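Local atomic coordinates of arginase, mitochondrial (Medicago truncatula, PDB entry 6VSS), a protein that hydrolyses L-arginine to urea and L-ornithine and agmatine to urea and putrescine, using two manganese ions in each subunit of a homohexamer. Residues Asn33-Ala38 with Arg125-Asp130; Ser65-Pro70 with Lys143-Glu148; Gly117-Glu122 with Ala135-Glu140. One frame throughout, in Å; residues are numbered along the deposited sequence.

Contact 1 of 3, residues Asn33-Ala38 with Arg125-Asp130; sequences NRVIDA and RDCGVD
The SG of C127 settles against the isopropyl group of V35. It lies 3.8 Å from V35 CG2, equally close to V35 CB and only slightly farther from V35 CG1, so the sulfur spreads its contact over the group instead of touching one methyl. C127 reaches there because its SG stands anti to its own carbonyl carbon (chi1 -63°), turned toward helix 25-57. Next to this pair, I36 and V129 meet tip to tip: I36 runs out fully extended (chi2 -178°), and its CD1 comes to 4.1 Å from V129 CG2. These four buried side chains make up the tight part, a purely apolar join of about 131 Å², and F42 of the second subunit packs on V35 as well.

On the other side things open up. R34 and D37 are exposed and take no part in the join, and G128 and D130 stay exposed too. Charge ties down part of this open side: R34 pairs with E45 of the second subunit, and D126 with K50 and R46 of that subunit. N33 is hydrogen-bonded through OD1 to R133 within the chain.

The loop links two helices: G128, with phi 83°, closes helix 121-125 in a Schellman motif, and two residues later D130 is the N-cap of helix 131-146, its OD1 accepting from R133 N.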
loop_
_atom_site.group_PDB
_atom_site.type_symbol
_atom_site.label_atom_id
_atom_site.label_comp_id
_atom_site.label_asym_id
_atom_site.label_seq_id
_atom_site.Cartn_x
_atom_site.Cartn_y
_atom_site.Cartn_z
ATOM N N ASN B 33 -25.952 35.258 1.209
ATOM C CA ASN B 33 -27.328 35.087 1.741
ATOM C C ASN B 33 -28.118 34.042 0.952
ATOM O O ASN B 33 -28.763 33.166 1.568
ATOM C CB ASN B 33 -28.109 36.401 1.703
ATOM C CG ASN B 33 -27.431 37.444 2.552
ATOM O OD1 ASN B 33 -26.716 37.102 3.484
ATOM N ND2 ASN B 33 -27.650 38.705 2.260
ATOM N N ARG B 34 -28.101 34.173 -0.369
ATOM C CA ARG B 34 -28.905 33.366 -1.312
ATOM C C ARG B 34 -28.415 31.906 -1.283
ATOM O O ARG B 34 -29.262 30.934 -1.252
ATOM C CB ARG B 34 -28.769 34.000 -2.706
ATOM C CG ARG B 34 -29.162 35.473 -2.778
ATOM C CD ARG B 34 -29.607 35.985 -4.145
ATOM N NE ARG B 34 -30.665 35.211 -4.822
ATOM C CZ ARG B 34 -31.976 35.387 -4.692
ATOM N NH1 ARG B 34 -32.473 36.340 -3.916
ATOM N NH2 ARG B 34 -32.800 34.597 -5.361
ATOM N N VAL B 35 -27.105 31.712 -1.317
ATOM C CA VAL B 35 -26.572 30.309 -1.399
ATOM C C VAL B 35 -26.823 29.618 -0.050
ATOM O O VAL B 35 -27.134 28.441 -0.019
ATOM C CB VAL B 35 -25.100 30.244 -1.828
ATOM C CG1 VAL B 35 -24.551 28.825 -1.647
ATOM C CG2 VAL B 35 -24.926 30.704 -3.277
ATOM N N ILE B 36 -26.686 30.344 1.039
ATOM C CA ILE B 36 -26.912 29.788 2.401
ATOM C C ILE B 36 -28.399 29.421 2.532
ATOM O O ILE B 36 -28.683 28.250 2.929
ATOM C CB ILE B 36 -26.455 30.779 3.480
ATOM C CG1 ILE B 36 -24.935 30.845 3.519
ATOM C CG2 ILE B 36 -27.073 30.422 4.819
ATOM C CD1 ILE B 36 -24.392 31.766 4.587
ATOM N N ASP B 37 -29.294 30.353 2.214
ATOM C CA ASP B 37 -30.753 30.090 2.135
ATOM C C ASP B 37 -31.043 28.787 1.390
ATOM O O ASP B 37 -31.877 27.978 1.833
ATOM C CB ASP B 37 -31.471 31.166 1.315
ATOM C CG ASP B 37 -32.944 31.296 1.651
ATOM O OD1 ASP B 37 -33.534 30.328 2.184
ATOM O OD2 ASP B 37 -33.483 32.403 1.435
ATOM N N ALA B 38 -30.497 28.665 0.197
ATOM C CA ALA B 38 -30.695 27.472 -0.660
ATOM C C ALA B 38 -30.157 26.233 0.046
ATOM O O ALA B 38 -30.750 25.157 -0.078
ATOM C CB ALA B 38 -30.010 27.662 -1.974
ATOM N N ARG B 125 -18.221 28.221 1.661
ATOM C CA ARG B 125 -16.906 28.893 1.868
ATOM C C ARG B 125 -16.581 29.606 0.553
ATOM O O ARG B 125 -16.150 30.752 0.593
ATOM C CB ARG B 125 -15.765 27.922 2.207
ATOM C CG ARG B 125 -15.579 27.660 3.695
ATOM C CD ARG B 125 -14.443 26.735 4.128
ATOM N NE ARG B 125 -13.064 27.053 3.717
ATOM C CZ ARG B 125 -12.296 28.050 4.191
ATOM N NH1 ARG B 125 -11.055 28.188 3.759
ATOM N NH2 ARG B 125 -12.768 28.926 5.061
ATOM N N ASP B 126 -16.788 28.939 -0.578
ATOM C CA ASP B 126 -16.449 29.505 -1.915
ATOM C C ASP B 126 -17.285 30.766 -2.240
ATOM O O ASP B 126 -17.024 31.331 -3.271
ATOM C CB ASP B 126 -16.590 28.484 -3.060
ATOM C CG ASP B 126 -16.057 29.028 -4.391
ATOM O OD1 ASP B 126 -14.943 29.577 -4.397
ATOM O OD2 ASP B 126 -16.769 28.960 -5.397
ATOM N N CYS B 127 -18.285 31.164 -1.455
ATOM C CA CYS B 127 -19.030 32.451 -1.609
ATOM C C CYS B 127 -18.379 33.542 -0.762
ATOM O O CYS B 127 -18.936 34.664 -0.694
ATOM C CB CYS B 127 -20.459 32.355 -1.112
ATOM S SG CYS B 127 -21.404 31.176 -2.075
ATOM N N GLY B 128 -17.299 33.174 -0.075
ATOM C CA GLY B 128 -16.485 34.061 0.770
ATOM C C GLY B 128 -17.070 34.216 2.147
ATOM O O GLY B 128 -16.756 35.216 2.783
ATOM N N VAL B 129 -17.832 33.233 2.626
ATOM C CA VAL B 129 -18.435 33.270 3.987
ATOM C C VAL B 129 -17.327 33.065 5.034
ATOM O O VAL B 129 -16.517 32.161 4.860
ATOM C CB VAL B 129 -19.566 32.234 4.108
ATOM C CG1 VAL B 129 -20.156 32.201 5.511
ATOM C CG2 VAL B 129 -20.671 32.466 3.084
ATOM N N ASP B 130 -17.330 33.849 6.108
ATOM C CA ASP B 130 -16.304 33.797 7.187
ATOM C C ASP B 130 -16.670 32.639 8.118
ATOM O O ASP B 130 -17.831 32.167 8.047
ATOM C CB ASP B 130 -16.167 35.135 7.921
ATOM C CG ASP B 130 -17.463 35.655 8.522
ATOM O OD1 ASP B 130 -17.849 35.179 9.581
ATOM O OD2 ASP B 130 -18.101 36.509 7.886
#

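Contact 2 of 3, residues Ser65-Pro70 with Lys143-Glu148; sequences SLLGVP and KLVMDE
Neither V145 nor its partners S65 and L67 carries a ring, amide or carboxylate; the flat element here is the sheet, with helix 131-146 lying on one face of strand 63-69. S65 and L67 start out from the strand toward the helix, while L66 between them heads for the opposite face. At its two edges strand 63-69 is hydrogen-bonded through the backbone to its neighbours: S65 pairs with R152 and L154 of strand 151-157, L66 with T114, V116 and G117 of strand 113-118.

V145 comes down onto this face with both methyls, one for each partner. CG1, anti to the backbone N (chi1 177°), rests 3.8 Å from S65 CB, and CG2 faces L67 CD1 at 4.3 Å, a looser touch. The valine therefore straddles the two residues. S65 offers it only its carbon: the hydroxyl OG is hydrogen-bonded back to T63 O in the same strand.

Helix 131-146 belongs to a beta-alpha-beta crossover of the arginase alpha/beta fold. The chain leaves strand 113-118, passes over strand 63-69 and re-enters the parallel sheet as strand 151-157, so V145 sits on the strand that is bridged.

Helix 25-57 also packs here, with I43 against L67 and L40 against L144, and its R55 forms a salt bridge to E148.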
loop_
_atom_site.group_PDB
_atom_site.type_symbol
_atom_site.label_atom_id
_atom_site.label_comp_id
_atom_site.label_asym_id
_atom_site.label_seq_id
_atom_site.Cartn_x
_atom_site.Cartn_y
_atom_site.Cartn_z
ATOM N N SER B 65 -30.187 10.497 13.022
ATOM C CA SER B 65 -30.305 11.179 11.713
ATOM C C SER B 65 -28.953 11.782 11.322
ATOM O O SER B 65 -28.418 12.657 12.077
ATOM C CB SER B 65 -31.393 12.197 11.802
ATOM O OG SER B 65 -32.530 11.539 12.334
ATOM N N LEU B 66 -28.346 11.223 10.254
ATOM C CA LEU B 66 -26.987 11.592 9.847
ATOM C C LEU B 66 -27.052 12.966 9.202
ATOM O O LEU B 66 -27.731 13.138 8.201
ATOM C CB LEU B 66 -26.435 10.533 8.897
ATOM C CG LEU B 66 -26.511 9.116 9.436
ATOM C CD1 LEU B 66 -25.684 8.142 8.602
ATOM C CD2 LEU B 66 -26.036 9.104 10.852
ATOM N N LEU B 67 -26.287 13.892 9.744
ATOM C CA LEU B 67 -25.958 15.203 9.127
ATOM C C LEU B 67 -24.446 15.280 8.957
ATOM O O LEU B 67 -23.723 15.248 9.977
ATOM C CB LEU B 67 -26.538 16.309 10.026
ATOM C CG LEU B 67 -26.362 17.728 9.519
ATOM C CD1 LEU B 67 -27.404 18.039 8.451
ATOM C CD2 LEU B 67 -26.447 18.728 10.660
ATOM N N GLY B 68 -23.991 15.253 7.705
ATOM C CA GLY B 68 -22.612 15.497 7.283
ATOM C C GLY B 68 -22.242 16.969 7.387
ATOM O O GLY B 68 -23.059 17.864 6.984
ATOM N N VAL B 69 -21.051 17.207 7.952
ATOM C CA VAL B 69 -20.385 18.539 7.943
ATOM C C VAL B 69 -18.966 18.298 7.442
ATOM O O VAL B 69 -18.053 18.066 8.242
ATOM C CB VAL B 69 -20.462 19.187 9.330
ATOM C CG1 VAL B 69 -19.929 20.604 9.288
ATOM C CG2 VAL B 69 -21.876 19.133 9.898
ATOM N N PRO B 70 -18.824 18.240 6.086
ATOM C CA PRO B 70 -17.552 17.981 5.408
ATOM C C PRO B 70 -16.628 19.214 5.405
ATOM O O PRO B 70 -16.498 19.849 4.425
ATOM C CB PRO B 70 -18.009 17.616 3.998
ATOM C CG PRO B 70 -19.281 18.449 3.822
ATOM C CD PRO B 70 -19.965 18.362 5.158
ATOM N N LYS B 143 -30.376 22.424 14.064
ATOM C CA LYS B 143 -31.694 22.829 14.615
ATOM C C LYS B 143 -32.815 22.343 13.693
ATOM O O LYS B 143 -33.872 21.900 14.230
ATOM C CB LYS B 143 -31.732 24.353 14.826
ATOM C CG LYS B 143 -30.846 24.858 15.949
ATOM C CD LYS B 143 -31.011 26.358 16.279
ATOM C CE LYS B 143 -30.167 26.723 17.482
ATOM N NZ LYS B 143 -30.247 28.156 17.836
ATOM N N LEU B 144 -32.583 22.407 12.373
ATOM C CA LEU B 144 -33.524 21.921 11.346
ATOM C C LEU B 144 -33.747 20.408 11.540
ATOM O O LEU B 144 -34.911 20.016 11.421
ATOM C CB LEU B 144 -33.048 22.303 9.931
ATOM C CG LEU B 144 -33.115 23.808 9.598
ATOM C CD1 LEU B 144 -32.332 24.167 8.348
ATOM C CD2 LEU B 144 -34.568 24.291 9.427
ATOM N N VAL B 145 -32.737 19.608 11.925
ATOM C CA VAL B 145 -32.956 18.144 12.204
ATOM C C VAL B 145 -33.747 17.991 13.517
ATOM O O VAL B 145 -34.735 17.233 13.593
ATOM C CB VAL B 145 -31.626 17.359 12.236
ATOM C CG1 VAL B 145 -31.829 15.895 12.583
ATOM C CG2 VAL B 145 -30.883 17.488 10.936
ATOM N N MET B 146 -33.380 18.766 14.516
ATOM C CA MET B 146 -33.951 18.637 15.873
ATOM C C MET B 146 -35.419 19.034 15.826
ATOM O O MET B 146 -36.191 18.434 16.611
ATOM C CB MET B 146 -33.215 19.523 16.874
ATOM C CG MET B 146 -31.811 19.068 17.103
ATOM S SD MET B 146 -31.005 19.971 18.431
ATOM C CE MET B 146 -31.866 19.205 19.805
ATOM N N ASP B 147 -35.765 19.973 14.947
ATOM C CA ASP B 147 -37.149 20.486 14.851
ATOM C C ASP B 147 -38.055 19.407 14.285
ATOM O O ASP B 147 -39.281 19.563 14.467
ATOM C CB ASP B 147 -37.311 21.674 13.895
ATOM C CG ASP B 147 -36.975 23.007 14.521
ATOM O OD1 ASP B 147 -36.852 23.067 15.772
ATOM O OD2 ASP B 147 -36.748 23.949 13.740
ATOM N N GLU B 148 -37.493 18.415 13.581
ATOM C CA GLU B 148 -38.276 17.307 12.996
ATOM C C GLU B 148 -38.286 16.088 13.918
ATOM O O GLU B 148 -37.815 15.061 13.491
ATOM C CB GLU B 148 -37.676 16.939 11.634
ATOM C CG GLU B 148 -38.070 17.915 10.551
ATOM C CD GLU B 148 -39.546 17.866 10.198
ATOM O OE1 GLU B 148 -40.207 16.841 10.476
ATOM O OE2 GLU B 148 -40.025 18.872 9.674
#

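Contact 3 of 3, residues Gly117-Glu122 with Ala135-Glu140; sequences GDVPIE and ANVISE
V119 and V137 approach at a slant, neither end-on nor flat against one another, and meet through a single methyl each: V119 CG1 is 4.1 Å from V137 CG1. In both valines that methyl is the one anti to the backbone N, and both residues leave their backbones already aimed at the other segment.

The two isoleucines behave differently. I121 does not start out toward the helix; the bend at chi2 (-61°) turns its CD1 to face I138. There it comes broadside onto the outer limb, 4.2 Å from I138 CG1 and 4.4 Å from I138 CD1, so the methyl tip of I121 lies against the flank of that limb. All four are buried, and V69 of strand 63-69 packs on both isoleucines.

Between V119 and I121 the chain turns sharply. P120 is the centre of an inverse gamma turn, closed by a weak bond from I121 N to V119 O, and it is also the N-cap residue of helix 121-125. P120 packs on F42 of the second subunit, and E122 forms a salt bridge to R89 of that subunit.

The side chain of I138 is about 11 Å from that of manganese ligand H160. What results is part of a beta-alpha-beta crossover of the parallel arginase alpha/beta fold, in which the turn after strand 113-118 packs on helix 131-146.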
loop_
_atom_site.group_PDB
_atom_site.type_symbol
_atom_site.label_atom_id
_atom_site.label_comp_id
_atom_site.label_asym_id
_atom_site.label_seq_id
_atom_site.Cartn_x
_atom_site.Cartn_y
_atom_site.Cartn_z
ATOM N N GLY B 117 -28.388 14.465 5.267
ATOM C CA GLY B 117 -27.442 14.816 4.194
ATOM C C GLY B 117 -26.300 15.677 4.690
ATOM O O GLY B 117 -26.063 15.677 5.875
ATOM N N ASP B 118 -25.591 16.325 3.768
ATOM C CA ASP B 118 -24.338 17.025 4.028
ATOM C C ASP B 118 -24.646 18.511 3.900
ATOM O O ASP B 118 -25.289 18.904 2.925
ATOM C CB ASP B 118 -23.239 16.556 3.074
ATOM C CG ASP B 118 -22.712 15.170 3.358
ATOM O OD1 ASP B 118 -23.224 14.513 4.253
ATOM O OD2 ASP B 118 -21.777 14.770 2.683
ATOM N N VAL B 119 -24.227 19.298 4.877
ATOM C CA VAL B 119 -24.081 20.767 4.704
ATOM C C VAL B 119 -22.972 20.995 3.677
ATOM O O VAL B 119 -21.838 20.605 3.944
ATOM C CB VAL B 119 -23.713 21.486 6.004
ATOM C CG1 VAL B 119 -23.503 22.985 5.750
ATOM C CG2 VAL B 119 -24.745 21.220 7.096
ATOM N N PRO B 120 -23.269 21.689 2.549
ATOM C CA PRO B 120 -22.299 21.960 1.478
ATOM C C PRO B 120 -21.283 23.060 1.812
ATOM O O PRO B 120 -21.338 24.229 1.305
ATOM C CB PRO B 120 -23.203 22.383 0.312
ATOM C CG PRO B 120 -24.385 23.040 0.980
ATOM C CD PRO B 120 -24.595 22.256 2.263
ATOM N N ILE B 121 -20.337 22.664 2.666
ATOM C CA ILE B 121 -19.334 23.561 3.292
ATOM C C ILE B 121 -18.512 24.253 2.188
ATOM O O ILE B 121 -18.374 25.502 2.222
ATOM C CB ILE B 121 -18.450 22.743 4.257
ATOM C CG1 ILE B 121 -19.269 22.159 5.412
ATOM C CG2 ILE B 121 -17.295 23.600 4.760
ATOM C CD1 ILE B 121 -19.946 23.224 6.280
ATOM N N GLU B 122 -17.960 23.458 1.270
ATOM C CA GLU B 122 -17.061 23.940 0.188
ATOM C C GLU B 122 -17.776 25.049 -0.601
ATOM O O GLU B 122 -17.205 26.133 -0.771
ATOM C CB GLU B 122 -16.617 22.754 -0.690
ATOM C CG GLU B 122 -15.895 23.144 -1.992
ATOM C CD GLU B 122 -15.274 22.030 -2.869
ATOM O OE1 GLU B 122 -15.781 20.879 -2.922
ATOM O OE2 GLU B 122 -14.286 22.323 -3.564
ATOM N N ALA B 135 -20.038 28.608 11.090
ATOM C CA ALA B 135 -20.441 27.951 12.352
ATOM C C ALA B 135 -21.954 28.133 12.572
ATOM O O ALA B 135 -22.620 27.155 12.929
ATOM C CB ALA B 135 -19.642 28.534 13.472
ATOM N N ASN B 136 -22.461 29.335 12.311
ATOM C CA ASN B 136 -23.902 29.648 12.451
ATOM C C ASN B 136 -24.708 28.744 11.519
ATOM O O ASN B 136 -25.725 28.249 11.921
ATOM C CB ASN B 136 -24.162 31.130 12.184
ATOM C CG ASN B 136 -23.925 31.997 13.403
ATOM O OD1 ASN B 136 -23.727 31.499 14.499
ATOM N ND2 ASN B 136 -23.933 33.299 13.221
ATOM N N VAL B 137 -24.223 28.543 10.301
ATOM C CA VAL B 137 -24.926 27.700 9.298
ATOM C C VAL B 137 -24.922 26.239 9.779
ATOM O O VAL B 137 -25.944 25.546 9.585
ATOM C CB VAL B 137 -24.289 27.842 7.900
ATOM C CG1 VAL B 137 -24.683 26.676 7.018
ATOM C CG2 VAL B 137 -24.652 29.173 7.245
ATOM N N ILE B 138 -23.847 25.780 10.414
ATOM C CA ILE B 138 -23.787 24.383 10.946
ATOM C C ILE B 138 -24.827 24.242 12.074
ATOM O O ILE B 138 -25.564 23.223 12.118
ATOM C CB ILE B 138 -22.364 24.054 11.410
ATOM C CG1 ILE B 138 -21.423 23.874 10.209
ATOM C CG2 ILE B 138 -22.371 22.822 12.281
ATOM C CD1 ILE B 138 -19.933 24.053 10.556
ATOM N N SER B 139 -24.928 25.247 12.940
ATOM C CA SER B 139 -25.903 25.258 14.072
ATOM C C SER B 139 -27.334 25.190 13.516
ATOM O O SER B 139 -28.156 24.426 14.070
ATOM C CB SER B 139 -25.747 26.470 14.977
ATOM O OG SER B 139 -24.495 26.456 15.648
ATOM N N GLU B 140 -27.665 26.058 12.546
ATOM C CA GLU B 140 -29.030 26.088 11.950
ATOM C C GLU B 140 -29.330 24.705 11.392
ATOM O O GLU B 140 -30.402 24.186 11.662
ATOM C CB GLU B 140 -29.133 27.119 10.843
ATOM C CG GLU B 140 -28.984 28.548 11.316
ATOM C CD GLU B 140 -29.964 29.000 12.380
ATOM O OE1 GLU B 140 -31.099 28.491 12.392
ATOM O OE2 GLU B 140 -29.578 29.841 13.218
#

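How the contacts relate
Helix 131-146 ties the set together: contacts 2 and 3 both use it, and contact 1 uses the loop leading into it. In chain order the first segments come as 33-38, 65-70 and 117-122, then 125-130, 135-140 and 143-148, so contact 3 nests inside contact 2 while contact 1 crosses both. Centres of contacts 2 and 3 lie 9 Å apart, joined by probable backbone hydrogen bonds from G68 to G117, ending strand 113-118, and to V119 just beyond it. The centre of contact 1 is 10 Å from that of contact 3, touching where I36 CG2 meets V137 CG2 at 3.6 Å, and 18 Å from that of contact 2, without touch. Together they join helices 25-57 and 131-146 to the sheet's edge; contacts 1 and 3 reach the second subunit.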